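Local coordinates for protein 4-hydroxyphenylpyruvate dioxygenase (Pseudomonas putida, PDB 5HMQ) that converts 3-dehydroshikimate to protocatechuate with loss of water, using a divalent metal ion in its sugar phosphate isomerase-like domain, at residues W316-E324 / N433-R441. Sequence-based numbering, arbitrary orientation.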
loop_
_atom_site.group_PDB
_atom_site.type_symbol
_atom_site.label_atom_id
_atom_site.label_comp_id
_atom_site.label_asym_id
_atom_site.label_seq_id
_atom_site.Cartn_x
_atom_site.Cartn_y
_atom_site.Cartn_z
ATOM N N TRP C 316 -19.693 5.457 28.107
ATOM C CA TRP C 316 -18.314 5.113 28.426
ATOM C C TRP C 316 -17.610 6.294 29.077
ATOM O O TRP C 316 -16.878 6.130 30.056
ATOM C CB TRP C 316 -17.583 4.676 27.157
ATOM C CG TRP C 316 -17.713 3.219 26.863
ATOM C CD1 TRP C 316 -18.868 2.531 26.624
ATOM C CD2 TRP C 316 -16.646 2.277 26.718
ATOM N NE1 TRP C 316 -18.587 1.211 26.369
ATOM C CE2 TRP C 316 -17.230 1.029 26.418
ATOM C CE3 TRP C 316 -15.255 2.362 26.826
ATOM C CZ2 TRP C 316 -16.471 -0.121 26.220
ATOM C CZ3 TRP C 316 -14.504 1.219 26.631
ATOM C CH2 TRP C 316 -15.112 -0.007 26.329
ATOM N N LEU C 317 -17.829 7.494 28.546
ATOM C CA LEU C 317 -17.133 8.651 29.072
ATOM C C LEU C 317 -17.668 9.115 30.431
ATOM O O LEU C 317 -16.883 9.522 31.293
ATOM C CB LEU C 317 -17.151 9.780 28.036
ATOM C CG LEU C 317 -16.437 9.461 26.711
ATOM C CD1 LEU C 317 -16.815 10.445 25.597
ATOM C CD2 LEU C 317 -14.919 9.382 26.858
ATOM N N LYS C 318 -18.961 9.092 30.689
ATOM C CA LYS C 318 -19.351 9.332 32.101
ATOM C C LYS C 318 -18.865 8.229 33.058
ATOM O O LYS C 318 -18.421 8.547 34.169
ATOM C CB LYS C 318 -20.826 9.732 32.188
ATOM C CG LYS C 318 -21.702 9.102 31.163
ATOM C CD LYS C 318 -23.054 9.787 30.904
ATOM C CE LYS C 318 -23.907 9.172 29.856
ATOM N NZ LYS C 318 -24.781 8.177 30.391
ATOM N N ARG C 319 -18.907 6.947 32.658
ATOM C CA ARG C 319 -18.320 5.963 33.563
ATOM C C ARG C 319 -16.827 6.227 33.798
ATOM O O ARG C 319 -16.309 5.933 34.885
ATOM C CB ARG C 319 -18.547 4.557 33.058
ATOM C CG ARG C 319 -20.004 4.261 32.838
ATOM C CD ARG C 319 -20.224 2.872 32.299
ATOM N NE ARG C 319 -21.635 2.499 32.302
ATOM C CZ ARG C 319 -22.383 2.401 31.207
ATOM N NH1 ARG C 319 -21.849 2.638 30.015
ATOM N NH2 ARG C 319 -23.657 2.049 31.301
ATOM N N LEU C 320 -16.124 6.782 32.805
ATOM C CA LEU C 320 -14.733 7.189 32.983
ATOM C C LEU C 320 -14.584 8.533 33.690
ATOM O O LEU C 320 -13.458 9.027 33.822
ATOM C CB LEU C 320 -14.020 7.238 31.627
ATOM C CG LEU C 320 -13.580 5.878 31.089
ATOM C CD1 LEU C 320 -13.318 5.950 29.585
ATOM C CD2 LEU C 320 -12.328 5.396 31.836
ATOM N N GLY C 321 -15.680 9.130 34.150
ATOM C CA GLY C 321 -15.623 10.320 34.970
ATOM C C GLY C 321 -15.950 11.623 34.279
ATOM O O GLY C 321 -15.827 12.679 34.909
ATOM N N PHE C 322 -16.353 11.591 33.012
ATOM C CA PHE C 322 -16.644 12.817 32.287
ATOM C C PHE C 322 -18.045 13.313 32.622
ATOM O O PHE C 322 -18.969 12.520 32.830
ATOM C CB PHE C 322 -16.509 12.600 30.779
ATOM C CG PHE C 322 -15.088 12.459 30.312
ATOM C CD1 PHE C 322 -14.450 11.230 30.356
ATOM C CD2 PHE C 322 -14.387 13.554 29.834
ATOM C CE1 PHE C 322 -13.142 11.098 29.933
ATOM C CE2 PHE C 322 -13.079 13.426 29.409
ATOM C CZ PHE C 322 -12.455 12.197 29.458
ATOM N N ALA C 323 -18.194 14.632 32.687
ATOM C CA ALA C 323 -19.481 15.270 32.918
ATOM C C ALA C 323 -20.075 15.739 31.598
ATOM O O ALA C 323 -19.350 16.158 30.692
ATOM C CB ALA C 323 -19.343 16.455 33.873
ATOM N N GLU C 324 -21.397 15.652 31.487
ATOM C CA GLU C 324 -22.107 16.209 30.340
ATOM C C GLU C 324 -22.075 17.727 30.448
ATOM O O GLU C 324 -22.893 18.329 31.145
ATOM C CB GLU C 324 -23.540 15.695 30.293
ATOM C CG GLU C 324 -23.662 14.188 30.189
ATOM C CD GLU C 324 -25.087 13.740 29.929
ATOM O OE1 GLU C 324 -25.512 13.765 28.755
ATOM O OE2 GLU C 324 -25.780 13.364 30.898
ATOM N N ASN C 433 -23.862 23.331 36.107
ATOM C CA ASN C 433 -23.926 22.393 37.224
ATOM C C ASN C 433 -23.304 21.038 36.904
ATOM O O ASN C 433 -23.532 20.081 37.650
ATOM C CB ASN C 433 -25.369 22.181 37.699
ATOM C CG ASN C 433 -26.007 23.449 38.235
ATOM O OD1 ASN C 433 -25.466 24.546 38.104
ATOM N ND2 ASN C 433 -27.167 23.293 38.865
ATOM N N ALA C 434 -22.546 20.920 35.814
ATOM C CA ALA C 434 -21.943 19.645 35.426
ATOM C C ALA C 434 -21.067 19.088 36.556
ATOM O O ALA C 434 -21.504 18.251 37.371
ATOM C CB ALA C 434 -21.085 19.828 34.173
ATOM N N THR C 435 -19.818 19.606 36.615
ATOM C CA THR C 435 -18.649 19.077 37.336
ATOM C C THR C 435 -18.381 17.627 36.990
ATOM O O THR C 435 -19.309 16.825 37.025
ATOM C CB THR C 435 -18.776 19.104 38.841
ATOM O OG1 THR C 435 -20.062 18.756 39.210
ATOM C CG2 THR C 435 -18.701 20.567 39.243
ATOM N N ALA C 436 -17.130 17.243 36.730
ATOM C CA ALA C 436 -16.806 15.841 36.501
ATOM C C ALA C 436 -16.862 15.066 37.819
ATOM O O ALA C 436 -16.867 15.642 38.909
ATOM C CB ALA C 436 -15.425 15.698 35.872
ATOM N N THR C 437 -16.929 13.734 37.709
ATOM C CA THR C 437 -16.933 12.848 38.870
ATOM C C THR C 437 -15.618 12.107 39.073
ATOM O O THR C 437 -15.481 11.392 40.071
ATOM C CB THR C 437 -18.062 11.817 38.746
ATOM O OG1 THR C 437 -17.844 11.007 37.582
ATOM C CG2 THR C 437 -19.400 12.515 38.611
ATOM N N GLY C 438 -14.642 12.261 38.175
ATOM C CA GLY C 438 -13.340 11.655 38.338
ATOM C C GLY C 438 -12.187 12.647 38.363
ATOM O O GLY C 438 -12.371 13.866 38.323
ATOM N N GLY C 439 -10.982 12.081 38.428
ATOM C CA GLY C 439 -9.768 12.866 38.506
ATOM C C GLY C 439 -8.798 12.662 37.357
ATOM O O GLY C 439 -7.582 12.670 37.568
ATOM N N LEU C 440 -9.313 12.465 36.143
ATOM C CA LEU C 440 -8.470 12.523 34.957
ATOM C C LEU C 440 -8.261 13.981 34.595
ATOM O O LEU C 440 -9.200 14.781 34.632
ATOM C CB LEU C 440 -9.105 11.780 33.786
ATOM C CG LEU C 440 -9.633 10.387 34.102
ATOM C CD1 LEU C 440 -10.256 9.747 32.874
ATOM C CD2 LEU C 440 -8.512 9.521 34.643
ATOM N N ARG C 441 -7.029 14.345 34.284
ATOM C CA ARG C 441 -6.738 15.759 34.164
ATOM C C ARG C 441 -6.359 16.195 32.760
ATOM O O ARG C 441 -6.798 17.259 32.321
ATOM C CB ARG C 441 -5.676 16.151 35.180
ATOM C CG ARG C 441 -6.192 15.826 36.592
ATOM C CD ARG C 441 -5.601 16.741 37.607
ATOM N NE ARG C 441 -4.292 17.181 37.221
ATOM C CZ ARG C 441 -3.412 17.657 38.119
ATOM N NH1 ARG C 441 -3.739 17.786 39.420
ATOM N NH2 ARG C 441 -2.189 18.053 37.717
HETATM O O HOH W 1 -19.578 11.550 35.378
#
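Gly321, in the Schellman turn that ends helix 307-319, meets Thr437 and Gly438 of the linker running into strand 440-450. The linker thereby packs against the helix-to-strand turn of the first vicinal oxygen chelate (VOC) module as it enters the second, within the hydroxyphenylpyruvate dioxygenase-like half of the protein.

Backbone bonding centres on Gly321 O. Gly321 O accepts a hydrogen bond from Thr437 N at 3.2 Å, the donor standing 35° above the carbonyl plane, and a weak one from Gly438 N. The two backbones come close here, with Gly321 CA 4.3 Å from Gly438 CA, an approach eased by the lack of side chains at both glycines. Positive phi at Gly321 (103°) turns the chain, and Phe322 N closes the motif on Leu317 O.

A water adds a second polar link: it donates to Phe322 O and, weakly, to Lys318 O, and bonds Thr437 OG1 at 2.9 Å. With chi1 at 62°, Thr437 places this hydroxyl between its own backbone N and carbonyl carbon, beside Gly321 CA. Gln338 bridges the segments by its amide, NE2 to Leu320 O and OE1 to Leu440 N.

Apolar contacts flank the polar centre. Ala323, starting strand 323-328, directs CB toward the linker, against Ala434 CB (3.8 Å) and the carbonyl of Thr435. On the other flank Leu440 is buried beside Ile341 and Ile602, joining the sheets of both modules, and its CD1 approaches Phe322 CE1 obliquely at 4.3 Å, while Leu440 CD1 rests 3.4 Å from Leu320 O.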